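Local coordinates for ferulic acid decarboxylase 1 (PDB 4ZAD), which probably catalyses the reversible, prenylated-flavin-dependent decarboxylation of cinnamic, coumaric and ferulic acids to styrene and related vinyl aromatics, at residues 19-24 / 76-81; 211-216 / 273-278; 355-360 / 371-376. All blocks are in the same frame, centred on the assembly; numbering follows the deposited sequence.

Contact 1. Residues 19-24 / 76-81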
loop_
_atom_site.group_PDB
_atom_site.type_symbol
_atom_site.label_atom_id
_atom_site.label_comp_id
_atom_site.label_asym_id
_atom_site.label_seq_id
_atom_site.Cartn_x
_atom_site.Cartn_y
_atom_site.Cartn_z
ATOM N N GLU A 19 11.615 -26.277 13.162
ATOM C CA GLU A 19 10.366 -25.818 12.565
ATOM C C GLU A 19 10.443 -25.821 11.054
ATOM O O GLU A 19 9.424 -25.645 10.374
ATOM C CB GLU A 19 9.947 -24.455 13.127
ATOM C CG GLU A 19 9.152 -24.611 14.444
ATOM C CD GLU A 19 8.696 -23.296 15.092
ATOM O OE1 GLU A 19 8.856 -22.212 14.461
ATOM O OE2 GLU A 19 8.192 -23.378 16.249
ATOM N N GLY A 20 11.650 -26.058 10.532
ATOM C CA GLY A 20 11.884 -26.072 9.081
ATOM C C GLY A 20 12.092 -24.677 8.515
ATOM O O GLY A 20 11.853 -24.430 7.332
ATOM N N ASP A 21 12.550 -23.778 9.371
ATOM C CA ASP A 21 12.713 -22.398 9.007
ATOM C C ASP A 21 14.168 -21.948 9.037
ATOM O O ASP A 21 14.447 -20.774 9.131
ATOM C CB ASP A 21 11.869 -21.578 9.953
ATOM C CG ASP A 21 11.719 -20.175 9.523
ATOM O OD1 ASP A 21 11.642 -19.917 8.312
ATOM O OD2 ASP A 21 11.651 -19.323 10.422
ATOM N N LEU A 22 15.081 -22.911 8.910
ATOM C CA LEU A 22 16.535 -22.678 8.815
ATOM C C LEU A 22 17.220 -23.548 7.722
ATOM O O LEU A 22 17.031 -24.768 7.662
ATOM C CB LEU A 22 17.182 -22.989 10.152
ATOM C CG LEU A 22 18.638 -22.564 10.240
ATOM C CD1 LEU A 22 18.728 -21.057 10.510
ATOM C CD2 LEU A 22 19.313 -23.369 11.320
ATOM N N ILE A 23 18.032 -22.917 6.884
ATOM C CA ILE A 23 18.844 -23.625 5.900
ATOM C C ILE A 23 20.314 -23.408 6.197
ATOM O O ILE A 23 20.777 -22.271 6.167
ATOM C CB ILE A 23 18.513 -23.116 4.476
ATOM C CG1 ILE A 23 17.105 -23.605 4.064
ATOM C CG2 ILE A 23 19.514 -23.595 3.468
ATOM C CD1 ILE A 23 16.834 -25.157 4.208
ATOM N N GLU A 24 21.036 -24.475 6.531
ATOM C CA GLU A 24 22.490 -24.390 6.612
ATOM C C GLU A 24 23.000 -24.330 5.166
ATOM O O GLU A 24 22.549 -25.098 4.321
ATOM C CB GLU A 24 23.139 -25.578 7.371
ATOM C CG GLU A 24 22.457 -25.977 8.720
ATOM C CD GLU A 24 23.418 -26.493 9.811
ATOM O OE1 GLU A 24 24.644 -26.275 9.702
ATOM O OE2 GLU A 24 22.949 -27.102 10.809
ATOM N N GLY A 76 13.605 -11.775 10.160
ATOM C CA GLY A 76 12.924 -11.590 8.888
ATOM C C GLY A 76 11.637 -12.374 8.942
ATOM O O GLY A 76 11.482 -13.207 9.814
ATOM N N LEU A 77 10.724 -12.150 8.002
ATOM C CA LEU A 77 9.448 -12.864 8.063
ATOM C C LEU A 77 9.564 -14.290 7.486
ATOM O O LEU A 77 10.332 -14.548 6.534
ATOM C CB LEU A 77 8.335 -12.106 7.354
ATOM C CG LEU A 77 7.968 -10.729 7.886
ATOM C CD1 LEU A 77 6.878 -10.149 6.983
ATOM C CD2 LEU A 77 7.528 -10.760 9.362
ATOM N N ARG A 78 8.766 -15.177 8.076
ATOM C CA ARG A 78 8.679 -16.588 7.726
ATOM C C ARG A 78 7.607 -16.798 6.684
ATOM O O ARG A 78 6.672 -16.017 6.622
ATOM C CB ARG A 78 8.248 -17.323 8.980
ATOM C CG ARG A 78 7.808 -18.742 8.813
ATOM C CD ARG A 78 7.583 -19.356 10.136
ATOM N NE ARG A 78 8.839 -19.651 10.810
ATOM C CZ ARG A 78 8.965 -20.466 11.847
ATOM N NH1 ARG A 78 7.890 -21.069 12.351
ATOM N NH2 ARG A 78 10.169 -20.668 12.393
ATOM N N GLY A 79 7.690 -17.870 5.899
ATOM C CA GLY A 79 6.808 -18.011 4.739
ATOM C C GLY A 79 5.613 -18.966 4.781
ATOM O O GLY A 79 4.794 -18.952 3.837
ATOM N N PHE A 80 5.514 -19.786 5.835
ATOM C CA PHE A 80 4.457 -20.767 5.896
ATOM C C PHE A 80 3.314 -20.505 6.879
ATOM O O PHE A 80 2.120 -20.609 6.502
ATOM C CB PHE A 80 4.948 -22.223 6.005
ATOM C CG PHE A 80 6.187 -22.448 6.845
ATOM C CD1 PHE A 80 7.456 -22.110 6.363
ATOM C CD2 PHE A 80 6.097 -23.140 8.048
ATOM C CE1 PHE A 80 8.611 -22.377 7.104
ATOM C CE2 PHE A 80 7.226 -23.389 8.803
ATOM C CZ PHE A 80 8.500 -23.001 8.320
ATOM N N GLY A 81 3.601 -20.224 8.132
ATOM C CA GLY A 81 2.465 -20.174 9.057
ATOM C C GLY A 81 2.297 -18.730 9.438
ATOM O O GLY A 81 2.054 -17.854 8.579
#

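Contact 2. Residues 211-216 / 273-278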
loop_
_atom_site.group_PDB
_atom_site.type_symbol
_atom_site.label_atom_id
_atom_site.label_comp_id
_atom_site.label_asym_id
_atom_site.label_seq_id
_atom_site.Cartn_x
_atom_site.Cartn_y
_atom_site.Cartn_z
ATOM N N GLY A 211 35.284 11.361 28.530
ATOM C CA GLY A 211 34.767 10.919 27.247
ATOM C C GLY A 211 35.764 10.325 26.269
ATOM O O GLY A 211 35.398 10.047 25.142
ATOM N N ASP A 212 37.015 10.124 26.654
ATOM C CA ASP A 212 37.920 9.343 25.809
ATOM C C ASP A 212 38.015 7.885 26.229
ATOM O O ASP A 212 38.452 7.041 25.464
ATOM C CB ASP A 212 39.327 9.995 25.711
ATOM C CG ASP A 212 40.129 9.920 27.002
ATOM O OD1 ASP A 212 39.576 10.202 28.100
ATOM O OD2 ASP A 212 41.339 9.594 26.897
ATOM N N LYS A 213 37.587 7.587 27.444
ATOM C CA LYS A 213 37.760 6.242 27.998
ATOM C C LYS A 213 36.468 5.757 28.665
ATOM O O LYS A 213 36.404 5.537 29.883
ATOM C CB LYS A 213 39.042 6.195 28.900
ATOM C CG LYS A 213 40.325 5.735 28.090
ATOM C CD LYS A 213 41.659 6.454 28.426
ATOM C CE LYS A 213 42.623 5.583 29.265
ATOM N NZ LYS A 213 43.565 4.741 28.472
ATOM N N ILE A 214 35.443 5.621 27.814
ATOM C CA ILE A 214 34.096 5.105 28.180
ATOM C C ILE A 214 34.083 3.584 27.965
ATOM O O ILE A 214 34.218 3.105 26.829
ATOM C CB ILE A 214 32.954 5.713 27.285
ATOM C CG1 ILE A 214 33.080 7.230 27.143
ATOM C CG2 ILE A 214 31.592 5.350 27.819
ATOM C CD1 ILE A 214 32.594 7.822 25.780
ATOM N N PRO A 215 33.950 2.806 29.043
ATOM C CA PRO A 215 33.907 1.363 28.870
ATOM C C PRO A 215 32.699 0.899 28.049
ATOM O O PRO A 215 31.575 1.408 28.243
ATOM C CB PRO A 215 33.766 0.861 30.305
ATOM C CG PRO A 215 34.451 1.847 31.097
ATOM C CD PRO A 215 34.089 3.157 30.465
ATOM N N PHE A 216 32.953 -0.069 27.164
ATOM C CA PHE A 216 31.918 -0.708 26.389
ATOM C C PHE A 216 32.160 -2.198 26.229
ATOM O O PHE A 216 33.288 -2.652 26.260
ATOM C CB PHE A 216 31.779 -0.045 25.010
ATOM C CG PHE A 216 32.681 -0.614 23.958
ATOM C CD1 PHE A 216 32.291 -1.708 23.209
ATOM C CD2 PHE A 216 33.903 -0.039 23.693
ATOM C CE1 PHE A 216 33.119 -2.229 22.215
ATOM C CE2 PHE A 216 34.737 -0.558 22.716
ATOM C CZ PHE A 216 34.340 -1.642 21.968
ATOM N N GLU A 273 35.387 -6.039 23.866
ATOM C CA GLU A 273 35.509 -5.112 24.999
ATOM C C GLU A 273 36.413 -3.979 24.643
ATOM O O GLU A 273 37.449 -4.223 24.048
ATOM C CB GLU A 273 36.135 -5.818 26.209
ATOM C CG GLU A 273 35.430 -7.117 26.613
ATOM C CD GLU A 273 36.127 -7.798 27.760
ATOM O OE1 GLU A 273 37.086 -7.216 28.313
ATOM O OE2 GLU A 273 35.709 -8.907 28.134
ATOM N N GLY A 274 36.081 -2.751 25.040
ATOM C CA GLY A 274 37.032 -1.646 24.827
ATOM C C GLY A 274 36.695 -0.290 25.423
ATOM O O GLY A 274 36.170 -0.215 26.499
ATOM N N TYR A 275 37.034 0.778 24.713
ATOM C CA TYR A 275 36.717 2.141 25.119
ATOM C C TYR A 275 36.074 2.873 23.964
ATOM O O TYR A 275 36.673 2.984 22.874
ATOM C CB TYR A 275 37.985 2.907 25.532
ATOM C CG TYR A 275 38.565 2.483 26.857
ATOM C CD1 TYR A 275 37.848 2.655 28.056
ATOM C CD2 TYR A 275 39.827 1.894 26.928
ATOM C CE1 TYR A 275 38.394 2.241 29.291
ATOM C CE2 TYR A 275 40.367 1.483 28.144
ATOM C CZ TYR A 275 39.656 1.663 29.309
ATOM O OH TYR A 275 40.225 1.268 30.498
ATOM N N LEU A 276 34.867 3.376 24.191
ATOM C CA LEU A 276 34.245 4.314 23.242
ATOM C C LEU A 276 34.937 5.655 23.443
ATOM O O LEU A 276 34.999 6.179 24.568
ATOM C CB LEU A 276 32.716 4.454 23.450
ATOM C CG LEU A 276 32.086 5.662 22.734
ATOM C CD1 LEU A 276 32.376 5.616 21.193
ATOM C CD2 LEU A 276 30.608 5.853 23.008
ATOM N N ASP A 277 35.462 6.190 22.340
ATOM C CA ASP A 277 36.263 7.390 22.374
ATOM C C ASP A 277 35.488 8.474 21.706
ATOM O O ASP A 277 35.358 8.535 20.494
ATOM C CB ASP A 277 37.599 7.156 21.681
ATOM C CG ASP A 277 38.577 8.293 21.875
ATOM O OD1 ASP A 277 38.173 9.429 22.166
ATOM O OD2 ASP A 277 39.779 8.050 21.678
ATOM N N ARG A 278 34.959 9.363 22.521
ATOM C CA ARG A 278 34.073 10.362 21.991
ATOM C C ARG A 278 34.842 11.657 21.677
ATOM O O ARG A 278 34.253 12.687 21.216
ATOM C CB ARG A 278 32.897 10.562 22.941
ATOM C CG ARG A 278 31.726 11.187 22.212
ATOM C CD ARG A 278 30.442 10.359 22.212
ATOM N NE ARG A 278 29.483 10.983 23.105
ATOM C CZ ARG A 278 28.993 12.210 22.947
ATOM N NH1 ARG A 278 29.336 12.969 21.927
ATOM N NH2 ARG A 278 28.154 12.679 23.841
#

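Contact 3. Residues 355-360 / 371-376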
loop_
_atom_site.group_PDB
_atom_site.type_symbol
_atom_site.label_atom_id
_atom_site.label_comp_id
_atom_site.label_asym_id
_atom_site.label_seq_id
_atom_site.Cartn_x
_atom_site.Cartn_y
_atom_site.Cartn_z
ATOM N N ILE A 355 -9.524 5.575 24.371
ATOM C CA ILE A 355 -9.910 5.505 22.960
ATOM C C ILE A 355 -8.973 4.743 22.046
ATOM O O ILE A 355 -9.406 4.307 20.995
ATOM C CB ILE A 355 -10.051 6.915 22.320
ATOM C CG1 ILE A 355 -8.736 7.690 22.402
ATOM C CG2 ILE A 355 -11.224 7.689 22.935
ATOM C CD1 ILE A 355 -8.808 9.051 21.769
ATOM N N VAL A 356 -7.701 4.594 22.415
ATOM C CA VAL A 356 -6.729 3.958 21.520
ATOM C C VAL A 356 -6.692 2.477 21.737
ATOM O O VAL A 356 -6.248 2.014 22.790
ATOM C CB VAL A 356 -5.295 4.466 21.717
ATOM C CG1 VAL A 356 -4.309 3.605 20.873
ATOM C CG2 VAL A 356 -5.185 5.924 21.377
ATOM N N GLU A 357 -7.080 1.717 20.717
ATOM C CA GLU A 357 -7.125 0.259 20.835
ATOM C C GLU A 357 -5.804 -0.424 20.559
ATOM O O GLU A 357 -5.509 -1.466 21.139
ATOM C CB GLU A 357 -8.176 -0.314 19.901
ATOM C CG GLU A 357 -9.581 -0.298 20.526
ATOM C CD GLU A 357 -10.658 -0.825 19.577
ATOM O OE1 GLU A 357 -10.389 -1.818 18.853
ATOM O OE2 GLU A 357 -11.769 -0.242 19.553
ATOM N N ASP A 358 -5.016 0.155 19.657
ATOM C CA ASP A 358 -3.806 -0.476 19.119
ATOM C C ASP A 358 -3.062 0.550 18.285
ATOM O O ASP A 358 -3.659 1.506 17.800
ATOM C CB ASP A 358 -4.161 -1.681 18.249
ATOM C CG ASP A 358 -4.128 -3.009 19.001
ATOM O OD1 ASP A 358 -3.425 -3.143 20.033
ATOM O OD2 ASP A 358 -4.809 -3.941 18.536
ATOM N N VAL A 359 -1.750 0.383 18.171
ATOM C CA VAL A 359 -0.948 1.158 17.247
ATOM C C VAL A 359 0.019 0.212 16.561
ATOM O O VAL A 359 0.448 -0.777 17.150
ATOM C CB VAL A 359 -0.172 2.325 17.935
ATOM C CG1 VAL A 359 -1.066 3.058 18.926
ATOM C CG2 VAL A 359 1.105 1.847 18.598
ATOM N N PHE A 360 0.360 0.503 15.310
ATOM C CA PHE A 360 1.277 -0.330 14.589
ATOM C C PHE A 360 1.886 0.458 13.491
ATOM O O PHE A 360 1.240 1.352 12.953
ATOM C CB PHE A 360 0.551 -1.512 13.993
ATOM C CG PHE A 360 1.432 -2.423 13.205
ATOM C CD1 PHE A 360 2.474 -3.060 13.815
ATOM C CD2 PHE A 360 1.210 -2.625 11.862
ATOM C CE1 PHE A 360 3.282 -3.921 13.113
ATOM C CE2 PHE A 360 2.027 -3.435 11.135
ATOM C CZ PHE A 360 3.079 -4.097 11.766
ATOM N N ALA A 371 0.047 3.846 12.507
ATOM C CA ALA A 371 -1.400 3.787 12.487
ATOM C C ALA A 371 -1.850 3.767 13.923
ATOM O O ALA A 371 -1.245 3.046 14.750
ATOM C CB ALA A 371 -1.875 2.525 11.758
ATOM N N VAL A 372 -2.911 4.522 14.218
ATOM C CA VAL A 372 -3.512 4.556 15.567
ATOM C C VAL A 372 -4.980 4.184 15.525
ATOM O O VAL A 372 -5.785 4.944 15.038
ATOM C CB VAL A 372 -3.370 5.963 16.148
ATOM C CG1 VAL A 372 -4.156 6.107 17.449
ATOM C CG2 VAL A 372 -1.889 6.261 16.354
ATOM N N LYS A 373 -5.331 3.016 16.019
ATOM C CA LYS A 373 -6.700 2.529 15.898
ATOM C C LYS A 373 -7.587 3.005 17.067
ATOM O O LYS A 373 -7.364 2.625 18.207
ATOM C CB LYS A 373 -6.689 1.016 15.838
ATOM C CG LYS A 373 -8.063 0.392 15.666
ATOM C CD LYS A 373 -7.972 -1.127 15.481
ATOM C CE LYS A 373 -9.361 -1.734 15.300
ATOM N NZ LYS A 373 -9.327 -3.208 15.283
ATOM N N ILE A 374 -8.581 3.829 16.755
ATOM C CA ILE A 374 -9.475 4.514 17.701
ATOM C C ILE A 374 -10.828 3.824 17.778
ATOM O O ILE A 374 -11.463 3.584 16.766
ATOM C CB ILE A 374 -9.762 5.980 17.214
ATOM C CG1 ILE A 374 -8.452 6.775 17.045
ATOM C CG2 ILE A 374 -10.738 6.679 18.099
ATOM C CD1 ILE A 374 -7.498 6.718 18.234
ATOM N N ASN A 375 -11.244 3.499 18.996
ATOM C CA ASN A 375 -12.602 3.107 19.326
ATOM C C ASN A 375 -13.561 4.304 19.193
ATOM O O ASN A 375 -13.593 5.174 20.061
ATOM C CB ASN A 375 -12.599 2.606 20.761
ATOM C CG ASN A 375 -13.953 2.050 21.203
ATOM O OD1 ASN A 375 -14.982 2.747 21.165
ATOM N ND2 ASN A 375 -13.954 0.788 21.623
ATOM N N THR A 376 -14.342 4.358 18.120
ATOM C CA THR A 376 -15.263 5.501 17.896
ATOM C C THR A 376 -16.327 5.715 18.995
ATOM O O THR A 376 -16.664 6.846 19.287
ATOM C CB THR A 376 -15.956 5.432 16.501
ATOM O OG1 THR A 376 -16.616 4.178 16.333
ATOM C CG2 THR A 376 -14.930 5.558 15.418
#

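Contact 1. Residues 19-24 / 76-81
Arg-78 reaches out of the loop 76-81 to hold Glu-19 and Asp-21, the residues flanking Gly-20, with a single guanidinium. The backbones stay well apart, with the CA atoms of Asp-21 and Arg-78 separated by 7.2 Å, and side chains, chiefly the long arginine, span the gap. The arginine chain bends at chi3 (-74°), which swings NE round toward Asp-21. Each acid commits one oxygen to the cluster. Glu-19 OE1 accepts from NH1 of Arg-78 at 2.6 Å and from NH2 of the same residue at 2.9 Å, an end-on grip closed on one atom. Asp-21 OD2 accepts from Arg-78 NH2 at 2.8 Å and more weakly from its NE, so NH2 is shared between the two acids. Both oxygens sit close to the guanidinium plane, at its edge, whereas the carboxylates stand steeply to that plane, at 78° for Glu-19 and 85° for Asp-21. Other partners complete the bonding: Glu-19 OE2 bonds Ser-95 OG, Asp-21 OD1 is also hydrogen-bonded outside the pair, and OD2 takes a further salt bridge from Arg-86 NE. Two arginines thus face two acids, which should leave the cluster close to neutral and probably keeps both carboxylates ionised. Phe-80 adds an apolar flank. Its CZ lies 4.1 Å above the guanidinium plane of Arg-78, toward the rim, and touches Glu-19 O at 3.5 Å. Between the two acids, Gly-20 has positive phi and ends helix 9-19 in a Schellman motif, after which the chain enters strand 22-25. What results is a salt-bridge network in the UbiD N-terminal domain, tying a loop to the point where a helix hands over to a strand.

Contact 2. Residues 211-216 / 273-278
Ile-214 to Phe-216 run antiparallel to Gly-274 to Leu-276, the short strand axes 4.4 Å apart at their closest and inclined at 138°, with Ile-214/Leu-276 and Phe-216/Gly-274 as hydrogen-bonded pairs and Pro-215/Tyr-275 as the non-hydrogen-bonded pair between them. Pro-215, which has no N-H to give, suits that middle place. Where the chain turns its corner, Arg-278 N bonds Gly-211 O at 2.7 Å. On the face of Ile-214 and Phe-216, the Phe-216 ring folds across onto Gly-274: CG lies between the backbone N and the carbonyl carbon (chi1 88°), and CE2 comes within 3.3 Å of Gly-274 CA. Gly-274 N lies 3.5 Å above the ring plane, toward the rim; having no side chain, the glycine admits the aromatic this close. Tyr-305 meets the same ring edge-to-face. Beside it, Ile-214 and Leu-276 point the same way, CD1 of the isoleucine 3.8 Å from CG of the leucine, and both pack on helix 197-207. Across the sheet, Lys-213 sets CB and CG over one face of Tyr-275, CG standing 3.9 Å from the ring centroid in a CH-pi contact, while Pro-215 CG approaches CE1 of Tyr-275 more loosely. The side chain of Leu-276 is about 11 Å from the bound prenylated flavin, so the pairing lies near the cofactor but not in contact with it. A cross-strand aromatic laid over glycine, as in the pattern called aromatic rescue, here joins two strands of the antiparallel sheet of the UbiD rift-related domain.

Contact 3. Residues 355-360 / 371-376
Glu-357 crosses to the neighbouring strand from its first carbon: CB lies 3.5 Å from Lys-373 O, the same carbonyl oxygen that accepts a hydrogen bond from the backbone N of Glu-357 at 2.7 Å. CG passes 4.2 Å from Asn-375 CB. The chain is extended (chi2 178°), which carries CD past that same CB, at 4.1 Å. The two carboxylate oxygens then part ways. OE1 lies 3.7 Å from Lys-373 CE and makes only a long salt bridge to NZ, while OE2 lies against Asn-375 CB and takes a weak bond from ND2 of the same residue, each at 3.2 Å. This reach starts at a beta bulge, where Glu-357 and Asp-358 together stand opposite Lys-373 in a hairpin, with strand 356-360 at one margin of the five-stranded sheet within the chain. The acid of Asp-358 goes elsewhere, to Lys-100 and Lys-343. Asn-375 also works as an N-cap, its OD1 accepting from Glu-378 N at the start of helix 376-381. On the opposite face of the hairpin, Val-356 CG2 rests against both Val-372 CG1 and Ile-374 CD1, and Val-359 lies side by side with Val-372; the two valines of strand 356-360 pack on Ile-346 of helix 334-347.

How the contacts relate
The three contacts belong to the N-terminal, rift-related and C-terminal domains of the UbiD family in turn, follow one another along the chain and share no elements. Contact 3 is the buried one; contacts 1 and 2 are partly buried. Chemistry follows setting. Contact 1 joins a loop to a helix-to-strand turn without strand pairing, and charge does most of the work. Contacts 2 and 3 both rest on antiparallel backbone bonds, but contact 2 adds aromatic packing, whereas contact 3 has aliphatic residues on one face and a mix of charged and apolar ones on the other. Contacts 2 and 3 lie on opposite sides of the chain's centre; contacts 1 and 3 approach to about 8 Å between nearest atoms without touching.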